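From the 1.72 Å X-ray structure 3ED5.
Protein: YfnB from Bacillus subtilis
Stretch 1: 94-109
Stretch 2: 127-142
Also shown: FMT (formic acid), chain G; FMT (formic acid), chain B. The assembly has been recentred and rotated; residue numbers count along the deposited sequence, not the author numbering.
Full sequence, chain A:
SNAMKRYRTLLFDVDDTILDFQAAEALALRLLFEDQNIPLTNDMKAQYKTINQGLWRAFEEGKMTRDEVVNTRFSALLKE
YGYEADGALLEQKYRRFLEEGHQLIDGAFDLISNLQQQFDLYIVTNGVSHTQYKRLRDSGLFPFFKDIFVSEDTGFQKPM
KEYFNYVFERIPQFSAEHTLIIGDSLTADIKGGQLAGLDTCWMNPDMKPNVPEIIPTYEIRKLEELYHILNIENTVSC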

ATOM      1  N   TYR A  94     -10.704 -11.050  10.294  1.00 30.88           N
ATOM      2  CA  TYR A  94      -9.366 -10.696   9.895  1.00 31.34           C
ATOM      3  C   TYR A  94      -9.198  -9.176   9.883  1.00 31.11           C
ATOM      4  O   TYR A  94      -8.180  -8.626  10.379  1.00 31.59           O
ATOM      5  N   ARG A  95     -10.202  -8.524   9.323  1.00 31.33           N
ATOM      6  CA  ARG A  95     -10.168  -7.054   9.124  1.00 31.57           C
ATOM      7  C   ARG A  95      -9.988  -6.313  10.465  1.00 32.67           C
ATOM      8  O   ARG A  95      -9.235  -5.319  10.567  1.00 32.97           O
ATOM      9  N   ARG A  96     -10.722  -6.758  11.478  1.00 33.50           N
ATOM     10  CA  ARG A  96     -10.627  -6.158  12.800  1.00 34.22           C
ATOM     11  C   ARG A  96      -9.199  -6.263  13.353  1.00 34.00           C
ATOM     12  O   ARG A  96      -8.653  -5.269  13.865  1.00 33.64           O
ATOM     13  N   PHE A  97      -8.594  -7.447  13.228  1.00 33.34           N
ATOM     14  CA  PHE A  97      -7.210  -7.640  13.685  1.00 33.44           C
ATOM     15  C   PHE A  97      -6.199  -6.859  12.856  1.00 33.24           C
ATOM     16  O   PHE A  97      -5.256  -6.295  13.407  1.00 34.10           O
ATOM     17  N   LEU A  98      -6.396  -6.816  11.542  1.00 33.33           N
ATOM     18  CA  LEU A  98      -5.518  -6.046  10.679  1.00 32.83           C
ATOM     19  C   LEU A  98      -5.574  -4.577  11.081  1.00 32.92           C
ATOM     20  O   LEU A  98      -4.541  -3.884  11.054  1.00 32.98           O
ATOM     21  N   GLU A  99      -6.766  -4.111  11.462  1.00 32.12           N
ATOM     22  CA  GLU A  99      -6.951  -2.687  11.792  1.00 32.98           C
ATOM     23  C   GLU A  99      -6.330  -2.311  13.121  1.00 32.71           C
ATOM     24  O   GLU A  99      -6.293  -1.149  13.469  1.00 34.57           O
ATOM     25  N   GLU A 100      -5.864  -3.296  13.881  1.00 32.50           N
ATOM     26  CA  GLU A 100      -5.119  -3.033  15.100  1.00 32.98           C
ATOM     27  C   GLU A 100      -3.598  -3.059  14.923  1.00 32.52           C
ATOM     28  O   GLU A 100      -2.865  -2.874  15.884  1.00 33.62           O
ATOM     29  N   GLY A 101      -3.140  -3.305  13.706  1.00 31.65           N
ATOM     30  CA  GLY A 101      -1.709  -3.351  13.397  1.00 31.66           C
ATOM     31  C   GLY A 101      -1.320  -2.052  12.697  1.00 31.31           C
ATOM     32  O   GLY A 101      -1.731  -1.826  11.560  1.00 33.01           O
ATOM     33  N   HIS A 102      -0.543  -1.209  13.373  1.00 31.60           N
ATOM     34  CA  HIS A 102      -0.097   0.080  12.776  1.00 31.10           C
ATOM     35  C   HIS A 102       1.402   0.244  12.965  1.00 31.38           C
ATOM     36  O   HIS A 102       1.896   1.347  13.175  1.00 31.87           O
ATOM     37  N   GLN A 103       2.122  -0.887  12.936  1.00 31.32           N
ATOM     38  CA  GLN A 103       3.582  -0.904  12.955  1.00 31.82           C
ATOM     39  C   GLN A 103       4.132  -0.022  11.828  1.00 31.19           C
ATOM     40  O   GLN A 103       3.562   0.011  10.734  1.00 31.60           O
ATOM     41  N   LEU A 104       5.235   0.682  12.112  1.00 32.17           N
ATOM     42  CA  LEU A 104       5.856   1.587  11.128  1.00 32.53           C
ATOM     43  C   LEU A 104       7.021   0.913  10.422  1.00 32.61           C
ATOM     44  O   LEU A 104       7.718   0.070  11.004  1.00 33.00           O
ATOM     45  N   ILE A 105       7.223   1.284   9.161  1.00 32.26           N
ATOM     46  CA  ILE A 105       8.497   1.018   8.487  1.00 32.01           C
ATOM     47  C   ILE A 105       9.602   1.789   9.201  1.00 32.70           C
ATOM     48  O   ILE A 105       9.368   2.918   9.667  1.00 32.50           O
ATOM     49  N   ASP A 106      10.801   1.200   9.264  1.00 32.85           N
ATOM     50  CA  ASP A 106      11.968   1.828   9.883  1.00 35.19           C
ATOM     51  C   ASP A 106      12.189   3.254   9.378  1.00 35.01           C
ATOM     52  O   ASP A 106      12.257   3.480   8.165  1.00 35.16           O
ATOM     53  N   GLY A 107      12.232   4.195  10.326  1.00 33.99           N
ATOM     54  CA  GLY A 107      12.464   5.609   9.996  1.00 33.99           C
ATOM     55  C   GLY A 107      11.283   6.377   9.424  1.00 33.43           C
ATOM     56  O   GLY A 107      11.440   7.581   9.146  1.00 33.79           O
ATOM     57  N   ALA A 108      10.119   5.725   9.235  1.00 31.67           N
ATOM     58  CA  ALA A 108       8.980   6.392   8.565  1.00 32.35           C
ATOM     59  C   ALA A 108       8.484   7.626   9.305  1.00 31.68           C
ATOM     60  O   ALA A 108       8.206   8.659   8.668  1.00 31.68           O
ATOM     61  N   PHE A 109       8.372   7.559  10.631  1.00 31.75           N
ATOM     62  CA  PHE A 109       7.809   8.715  11.358  1.00 32.17           C
ATOM     63  C   PHE A 109       8.732   9.935  11.221  1.00 32.57           C
ATOM     64  O   PHE A 109       8.270  11.045  10.894  1.00 32.15           O
ATOM     65  N   GLY A 127      -6.014   0.448  -0.444  1.00 32.67           N
ATOM     66  CA  GLY A 127      -6.490  -0.197   0.793  1.00 32.84           C
ATOM     67  C   GLY A 127      -7.876   0.256   1.218  1.00 33.39           C
ATOM     68  O   GLY A 127      -8.331   1.330   0.877  1.00 33.13           O
ATOM     69  N   VAL A 128      -8.556  -0.561   2.000  1.00 32.07           N
ATOM     70  CA  VAL A 128      -9.860  -0.177   2.545  1.00 33.19           C
ATOM     71  C   VAL A 128      -9.755   1.160   3.310  1.00 33.76           C
ATOM     72  O   VAL A 128      -8.882   1.312   4.190  1.00 33.83           O
ATOM     73  N   SER A 129     -10.647   2.104   2.979  1.00 32.18           N
ATOM     74  CA  SER A 129     -10.507   3.460   3.522  1.00 33.70           C
ATOM     75  C   SER A 129     -10.473   3.458   5.059  1.00 33.42           C
ATOM     76  O   SER A 129      -9.557   4.018   5.664  1.00 33.14           O
ATOM     77  N   HIS A 130     -11.451   2.781   5.680  1.00 33.36           N
ATOM     78  CA  HIS A 130     -11.490   2.772   7.137  1.00 33.98           C
ATOM     79  C   HIS A 130     -10.172   2.267   7.734  1.00 32.71           C
ATOM     80  O   HIS A 130      -9.683   2.805   8.738  1.00 31.93           O
ATOM     81  N   THR A 131      -9.618   1.231   7.107  1.00 31.57           N
ATOM     82  CA  THR A 131      -8.415   0.570   7.586  1.00 31.17           C
ATOM     83  C   THR A 131      -7.214   1.513   7.506  1.00 31.06           C
ATOM     84  O   THR A 131      -6.412   1.604   8.445  1.00 30.75           O
ATOM     85  N   GLN A 132      -7.113   2.239   6.397  1.00 31.02           N
ATOM     86  CA  GLN A 132      -5.944   3.078   6.176  1.00 30.48           C
ATOM     87  C   GLN A 132      -6.007   4.312   7.065  1.00 30.26           C
ATOM     88  O   GLN A 132      -4.988   4.687   7.673  1.00 30.09           O
ATOM     89  N   TYR A 133      -7.189   4.923   7.166  1.00 30.33           N
ATOM     90  CA  TYR A 133      -7.385   6.071   8.045  1.00 30.88           C
ATOM     91  C   TYR A 133      -7.026   5.682   9.494  1.00 30.74           C
ATOM     92  O   TYR A 133      -6.283   6.398  10.195  1.00 30.24           O
ATOM     93  N   LYS A 134      -7.549   4.538   9.922  1.00 30.60           N
ATOM     94  CA  LYS A 134      -7.325   4.118  11.305  1.00 30.10           C
ATOM     95  C   LYS A 134      -5.850   3.853  11.613  1.00 29.43           C
ATOM     96  O   LYS A 134      -5.332   4.370  12.626  1.00 29.84           O
ATOM     97  N   ARG A 135      -5.171   3.096  10.753  1.00 29.05           N
ATOM     98  CA  ARG A 135      -3.749   2.769  10.957  1.00 29.60           C
ATOM     99  C   ARG A 135      -2.853   4.015  10.839  1.00 30.14           C
ATOM    100  O   ARG A 135      -1.891   4.168  11.615  1.00 29.29           O
ATOM    101  N   LEU A 136      -3.192   4.932   9.929  1.00 30.24           N
ATOM    102  CA  LEU A 136      -2.448   6.187   9.882  1.00 30.57           C
ATOM    103  C   LEU A 136      -2.667   7.023  11.146  1.00 30.63           C
ATOM    104  O   LEU A 136      -1.726   7.713  11.613  1.00 31.57           O
ATOM    105  N   ARG A 137      -3.885   7.034  11.671  1.00 30.19           N
ATOM    106  CA  ARG A 137      -4.142   7.783  12.912  1.00 31.19           C
ATOM    107  C   ARG A 137      -3.381   7.165  14.091  1.00 30.49           C
ATOM    108  O   ARG A 137      -2.732   7.871  14.861  1.00 30.42           O
ATOM    109  N   ASP A 138      -3.503   5.846  14.235  1.00 30.79           N
ATOM    110  CA  ASP A 138      -2.929   5.164  15.383  1.00 30.44           C
ATOM    111  C   ASP A 138      -1.395   5.219  15.443  1.00 30.08           C
ATOM    112  O   ASP A 138      -0.829   5.202  16.541  1.00 29.61           O
ATOM    113  N   SER A 139      -0.741   5.282  14.283  1.00 30.83           N
ATOM    114  CA  SER A 139       0.725   5.379  14.192  1.00 30.64           C
ATOM    115  C   SER A 139       1.203   6.850  14.280  1.00 31.14           C
ATOM    116  O   SER A 139       2.410   7.107  14.268  1.00 30.91           O
ATOM    117  N   GLY A 140       0.257   7.780  14.328  1.00 30.35           N
ATOM    118  CA  GLY A 140       0.590   9.237  14.365  1.00 30.36           C
ATOM    119  C   GLY A 140       0.962   9.880  13.034  1.00 31.55           C
ATOM    120  O   GLY A 140       1.365  11.052  13.028  1.00 30.43           O
ATOM    121  N   LEU A 141       0.880   9.140  11.933  1.00 31.80           N
ATOM    122  CA  LEU A 141       1.249   9.674  10.607  1.00 31.90           C
ATOM    123  C   LEU A 141       0.181  10.560  10.003  1.00 32.70           C
ATOM    124  O   LEU A 141       0.514  11.478   9.235  1.00 31.58           O
ATOM    125  N   PHE A 142      -1.076  10.312  10.359  1.00 32.21           N
ATOM    126  CA  PHE A 142      -2.239  10.955   9.707  1.00 32.54           C
ATOM    127  C   PHE A 142      -2.116  12.494   9.507  1.00 33.41           C
ATOM    128  O   PHE A 142      -2.331  12.972   8.402  1.00 33.79           O
TER

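The polar heart of this contact is the carboxylate of Glu-99. Its extended side chain (chi1 m, chi2 t) leaves the backbone sideways and then reaches the second helix, where OE2 accepts hydrogen bonds from Thr-131 OG1 at 2.6 Å and from His-130 ND1 at 3.2 Å. Because the threonine hydroxyl gives its proton to Glu-99, its oxygen is free to accept one: Arg-95 NH1 donates to Thr-131 OG1 at 2.9 Å. Thr-131 (m), pointing toward the first stretch, thus relays between an acid and a base, a role suited to a short side chain that both donates and accepts.

Arg-95 (t, p, p) curls so that Val-128 CG2 lies over one face of its guanidinium, 3.7 Å from NH1, leaving the edge for polar partners. Arg-95 NH2 bonds O2 of the chain B formic acid at 2.8 Å, and water 1 links Arg-95 NH1, Val-128 N and that same O2.

Two further cations serve backbone carbonyls in the turn from Leu-98 to Gly-101. Lys-134, nearly fully extended until chi4 (m), donates from NZ to Glu-99 O at 2.9 Å while forming a salt bridge with Asp-138 OD2 at 2.8 Å. Arg-135 (m, t, p) donates from NE to Gly-101 O at 2.8 Å; its NH2 donates to water 2, which lies 2.9 Å away and in turn bonds Gln-103 O.

Outward, packing takes over. His-102 (p) lays its ring against Asp-138, whose CB sits over the face, 3.5 Å from the centroid. Ser-139 (p) turns its OG back to Arg-135 O (2.9 Å), leaving its CB 3.9 Å from Leu-104 CD2. Leu-141 (m, t) closes the contact: its CD1 meets Leu-104 CD2 at 3.6 Å, and its CD2 lies 4.1 Å from Phe-109 CD1. Phe-109 (t) also passes close to Gly-140, whose positive phi favours glycine.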

ATOM      1  CB  TYR A  94      -9.153 -11.184   8.468  1.00 32.04           C
ATOM      2  CG  TYR A  94      -7.798 -10.845   7.927  1.00 33.48           C
ATOM      3  CD1 TYR A  94      -6.679 -11.454   8.455  1.00 35.67           C
ATOM      4  CD2 TYR A  94      -7.632  -9.920   6.883  1.00 33.34           C
ATOM      5  CE1 TYR A  94      -5.419 -11.210   7.965  1.00 32.96           C
ATOM      6  CE2 TYR A  94      -6.328  -9.665   6.357  1.00 34.19           C
ATOM      7  CZ  TYR A  94      -5.236 -10.325   6.942  1.00 35.24           C
ATOM      8  OH  TYR A  94      -3.931 -10.176   6.544  1.00 41.20           O
ATOM      9  CB  ARG A  95     -11.492  -6.612   8.441  1.00 31.73           C
ATOM     10  CG  ARG A  95     -11.677  -5.091   8.256  1.00 33.96           C
ATOM     11  CD  ARG A  95     -10.656  -4.510   7.310  1.00 32.32           C
ATOM     12  NE  ARG A  95     -10.455  -5.276   6.048  1.00 33.96           N
ATOM     13  CZ  ARG A  95      -9.500  -5.012   5.164  1.00 33.75           C
ATOM     14  NH1 ARG A  95      -8.689  -3.964   5.349  1.00 34.39           N
ATOM     15  NH2 ARG A  95      -9.358  -5.757   4.065  1.00 30.51           N
ATOM     16  CB  ARG A  96     -11.659  -6.742  13.755  1.00 34.20           C
ATOM     17  CG  ARG A  96     -11.783  -5.934  15.024  1.00 37.80           C
ATOM     18  CD  ARG A  96     -10.786  -6.382  16.070  1.00 42.73           C
ATOM     19  NE  ARG A  96     -11.229  -7.623  16.697  1.00 45.85           N
ATOM     20  CZ  ARG A  96     -10.729  -8.117  17.824  1.00 46.31           C
ATOM     21  NH1 ARG A  96      -9.736  -7.481  18.456  1.00 41.55           N
ATOM     22  NH2 ARG A  96     -11.222  -9.251  18.311  1.00 43.58           N
ATOM     23  CB  PHE A  97      -6.807  -9.104  13.643  1.00 32.81           C
ATOM     24  CG  PHE A  97      -7.617  -9.991  14.557  1.00 33.02           C
ATOM     25  CD1 PHE A  97      -7.824  -9.642  15.896  1.00 35.46           C
ATOM     26  CD2 PHE A  97      -8.144 -11.188  14.072  1.00 34.67           C
ATOM     27  CE1 PHE A  97      -8.561 -10.487  16.767  1.00 36.86           C
ATOM     28  CE2 PHE A  97      -8.881 -12.044  14.933  1.00 37.19           C
ATOM     29  CZ  PHE A  97      -9.093 -11.687  16.274  1.00 34.85           C
ATOM     30  CB  LEU A  98      -5.969  -6.177   9.215  1.00 32.84           C
ATOM     31  CG  LEU A  98      -5.002  -5.675   8.145  1.00 35.82           C
ATOM     32  CD1 LEU A  98      -3.741  -6.607   8.104  1.00 35.38           C
ATOM     33  CD2 LEU A  98      -5.693  -5.666   6.790  1.00 35.40           C
ATOM     34  CB  GLU A  99      -8.441  -2.275  11.743  1.00 32.33           C
ATOM     35  CG  GLU A  99      -8.926  -2.187  10.312  1.00 35.12           C
ATOM     36  CD  GLU A  99     -10.400  -1.804  10.164  1.00 37.99           C
ATOM     37  OE1 GLU A  99     -11.167  -1.907  11.160  1.00 40.64           O
ATOM     38  OE2 GLU A  99     -10.777  -1.431   9.029  1.00 37.21           O
ATOM     39  CB  GLU A 100      -5.553  -3.988  16.195  1.00 33.62           C
ATOM     40  CG  GLU A 100      -6.978  -3.682  16.686  1.00 34.09           C
ATOM     41  CD  GLU A 100      -7.517  -4.731  17.636  1.00 37.51           C
ATOM     42  OE1 GLU A 100      -7.692  -5.901  17.248  1.00 36.11           O
ATOM     43  OE2 GLU A 100      -7.812  -4.355  18.770  1.00 40.31           O
ATOM     44  CB  HIS A 102      -0.856   1.283  13.377  1.00 30.83           C
ATOM     45  CG  HIS A 102      -1.028   1.204  14.858  1.00 31.80           C
ATOM     46  ND1 HIS A 102      -0.113   1.714  15.755  1.00 33.94           N
ATOM     47  CD2 HIS A 102      -1.999   0.617  15.599  1.00 28.91           C
ATOM     48  CE1 HIS A 102      -0.508   1.433  16.984  1.00 30.92           C
ATOM     49  NE2 HIS A 102      -1.658   0.784  16.915  1.00 35.14           N
ATOM     50  CB  GLN A 103       4.077  -2.358  12.767  1.00 32.10           C
ATOM     51  CG  GLN A 103       3.488  -3.335  13.804  1.00 34.39           C
ATOM     52  CD  GLN A 103       2.209  -4.048  13.340  1.00 36.29           C
ATOM     53  OE1 GLN A 103       1.475  -3.554  12.488  1.00 38.96           O
ATOM     54  NE2 GLN A 103       1.963  -5.238  13.894  1.00 36.93           N
ATOM     55  CB  LEU A 104       6.393   2.847  11.838  1.00 32.69           C
ATOM     56  CG  LEU A 104       5.334   3.836  12.340  1.00 34.86           C
ATOM     57  CD1 LEU A 104       5.888   4.756  13.431  1.00 39.46           C
ATOM     58  CD2 LEU A 104       4.769   4.644  11.191  1.00 35.86           C
ATOM     59  CB  ILE A 105       8.415   1.421   7.003  1.00 31.19           C
ATOM     60  CG1 ILE A 105       7.376   0.538   6.268  1.00 32.68           C
ATOM     61  CG2 ILE A 105       9.798   1.351   6.337  1.00 32.26           C
ATOM     62  CD1 ILE A 105       7.847  -0.945   6.056  1.00 36.00           C
ATOM     63  CB  ASP A 106      13.227   0.991   9.616  1.00 36.99           C
ATOM     64  CG  ASP A 106      13.284  -0.266  10.463  1.00 42.78           C
ATOM     65  OD1 ASP A 106      12.533  -0.365  11.469  1.00 48.25           O
ATOM     66  OD2 ASP A 106      14.089  -1.173  10.120  1.00 48.17           O
ATOM     67  CB  ALA A 108       7.804   5.405   8.293  1.00 31.86           C
ATOM     68  CB  PHE A 109       7.519   8.405  12.830  1.00 32.52           C
ATOM     69  CG  PHE A 109       6.798   9.497  13.533  1.00 31.44           C
ATOM     70  CD1 PHE A 109       5.407   9.469  13.618  1.00 32.47           C
ATOM     71  CD2 PHE A 109       7.497  10.575  14.094  1.00 32.91           C
ATOM     72  CE1 PHE A 109       4.700  10.487  14.262  1.00 31.91           C
ATOM     73  CE2 PHE A 109       6.795  11.609  14.730  1.00 34.24           C
ATOM     74  CZ  PHE A 109       5.392  11.544  14.823  1.00 32.47           C
ATOM     75  CB  VAL A 128     -10.407  -1.288   3.427  1.00 34.06           C
ATOM     76  CG1 VAL A 128     -11.710  -0.842   4.151  1.00 34.43           C
ATOM     77  CG2 VAL A 128     -10.637  -2.521   2.546  1.00 34.61           C
ATOM     78  CB  SER A 129     -11.628   4.383   3.024  1.00 33.64           C
ATOM     79  OG  SER A 129     -11.294   5.695   3.442  1.00 37.07           O
ATOM     80  CB  HIS A 130     -12.641   1.913   7.658  1.00 35.42           C
ATOM     81  CG  HIS A 130     -12.818   2.049   9.128  1.00 39.69           C
ATOM     82  ND1 HIS A 130     -12.488   1.044  10.009  1.00 42.75           N
ATOM     83  CD2 HIS A 130     -13.195   3.109   9.881  1.00 42.97           C
ATOM     84  CE1 HIS A 130     -12.708   1.460  11.243  1.00 44.42           C
ATOM     85  NE2 HIS A 130     -13.128   2.712  11.194  1.00 47.72           N
ATOM     86  CB  THR A 131      -8.124  -0.696   6.772  1.00 31.50           C
ATOM     87  OG1 THR A 131      -9.206  -1.614   6.944  1.00 32.44           O
ATOM     88  CG2 THR A 131      -6.815  -1.356   7.265  1.00 32.76           C
ATOM     89  CB  GLN A 132      -5.848   3.458   4.686  1.00 30.56           C
ATOM     90  CG  GLN A 132      -5.733   2.236   3.681  1.00 31.73           C
ATOM     91  CD  GLN A 132      -4.639   1.230   4.049  1.00 33.54           C
ATOM     92  OE1 GLN A 132      -4.699   0.571   5.102  1.00 33.40           O
ATOM     93  NE2 GLN A 132      -3.694   1.034   3.145  1.00 31.54           N
ATOM     94  CB  TYR A 133      -8.830   6.587   7.990  1.00 30.75           C
ATOM     95  CG  TYR A 133      -9.048   7.644   6.909  1.00 35.23           C
ATOM     96  CD1 TYR A 133      -9.082   7.312   5.557  1.00 37.62           C
ATOM     97  CD2 TYR A 133      -9.212   8.985   7.257  1.00 40.97           C
ATOM     98  CE1 TYR A 133      -9.304   8.300   4.557  1.00 36.51           C
ATOM     99  CE2 TYR A 133      -9.427   9.979   6.278  1.00 41.35           C
ATOM    100  CZ  TYR A 133      -9.481   9.624   4.935  1.00 40.86           C
ATOM    101  OH  TYR A 133      -9.691  10.612   3.977  1.00 42.09           O
ATOM    102  CB  LYS A 134      -8.192   2.891  11.666  1.00 29.98           C
ATOM    103  CG  LYS A 134      -7.968   2.428  13.114  1.00 30.11           C
ATOM    104  CD  LYS A 134      -8.910   1.268  13.478  1.00 31.19           C
ATOM    105  CE  LYS A 134      -8.919   0.980  14.960  1.00 32.05           C
ATOM    106  NZ  LYS A 134      -7.562   0.594  15.460  1.00 34.29           N
ATOM    107  CB  ARG A 135      -3.313   1.655  10.002  1.00 30.08           C
ATOM    108  CG  ARG A 135      -3.992   0.306  10.402  1.00 30.20           C
ATOM    109  CD  ARG A 135      -3.851  -0.698   9.284  1.00 29.38           C
ATOM    110  NE  ARG A 135      -2.427  -1.001   9.002  1.00 31.38           N
ATOM    111  CZ  ARG A 135      -1.841  -0.942   7.805  1.00 31.38           C
ATOM    112  NH1 ARG A 135      -2.517  -0.573   6.710  1.00 30.92           N
ATOM    113  NH2 ARG A 135      -0.556  -1.278   7.703  1.00 32.49           N
ATOM    114  CB  LEU A 136      -2.825   7.022   8.635  1.00 30.14           C
ATOM    115  CG  LEU A 136      -2.325   6.420   7.322  1.00 30.08           C
ATOM    116  CD1 LEU A 136      -3.036   7.114   6.146  1.00 33.11           C
ATOM    117  CD2 LEU A 136      -0.786   6.463   7.173  1.00 33.81           C
ATOM    118  CB  ARG A 137      -5.630   7.867  13.237  1.00 31.71           C
ATOM    119  CG  ARG A 137      -6.383   8.856  12.371  1.00 34.25           C
ATOM    120  CD  ARG A 137      -7.759   9.175  12.969  1.00 40.32           C
ATOM    121  NE  ARG A 137      -8.417  10.244  12.214  1.00 44.06           N
ATOM    122  CZ  ARG A 137      -9.382  10.050  11.312  1.00 45.90           C
ATOM    123  NH1 ARG A 137      -9.894  11.090  10.680  1.00 48.87           N
ATOM    124  NH2 ARG A 137      -9.842   8.828  11.040  1.00 47.88           N
ATOM    125  CB  ASP A 138      -3.379   3.679  15.394  1.00 28.38           C
ATOM    126  CG  ASP A 138      -4.895   3.505  15.652  1.00 30.05           C
ATOM    127  OD1 ASP A 138      -5.586   4.450  16.084  1.00 30.27           O
ATOM    128  OD2 ASP A 138      -5.412   2.361  15.480  1.00 30.23           O
ATOM    129  CB  SER A 139       1.193   4.808  12.840  1.00 31.28           C
ATOM    130  OG  SER A 139       0.631   5.551  11.743  1.00 31.03           O
ATOM    131  CB  LEU A 141       1.594   8.573   9.607  1.00 32.36           C
ATOM    132  CG  LEU A 141       2.843   7.726   9.904  1.00 31.83           C
ATOM    133  CD1 LEU A 141       2.944   6.659   8.842  1.00 34.23           C
ATOM    134  CD2 LEU A 141       4.101   8.591   9.869  1.00 33.42           C
ATOM    135  CB  PHE A 142      -3.517  10.643  10.504  1.00 33.05           C
ATOM    136  CG  PHE A 142      -4.767  11.173   9.880  1.00 35.35           C
ATOM    137  CD1 PHE A 142      -5.433  10.431   8.918  1.00 38.82           C
ATOM    138  CD2 PHE A 142      -5.260  12.430  10.243  1.00 37.55           C
ATOM    139  CE1 PHE A 142      -6.602  10.920   8.320  1.00 41.13           C
ATOM    140  CE2 PHE A 142      -6.424  12.922   9.657  1.00 38.31           C
ATOM    141  CZ  PHE A 142      -7.073  12.172   8.679  1.00 39.29           C
TER
HETATM  142  C   FMT G 241     -10.317   6.366  13.479  1.00 46.58           C
HETATM  143  O1  FMT G 241     -10.773   7.403  13.999  1.00 47.09           O
HETATM  144  O2  FMT G 241      -9.801   6.317  12.357  1.00 45.13           O
HETATM  145  C   FMT B 236      -5.819  -5.805   2.903  1.00 30.45           C
HETATM  146  O1  FMT B 236      -5.639  -6.979   3.173  1.00 32.05           O
HETATM  147  O2  FMT B 236      -6.923  -5.318   2.733  1.00 29.66           O
HETATM  148  O   HOH W   1      -6.870  -2.740   3.077  1.00 37.35           O
HETATM  149  O   HOH W   2       1.278  -1.526   9.917  1.00 32.50           O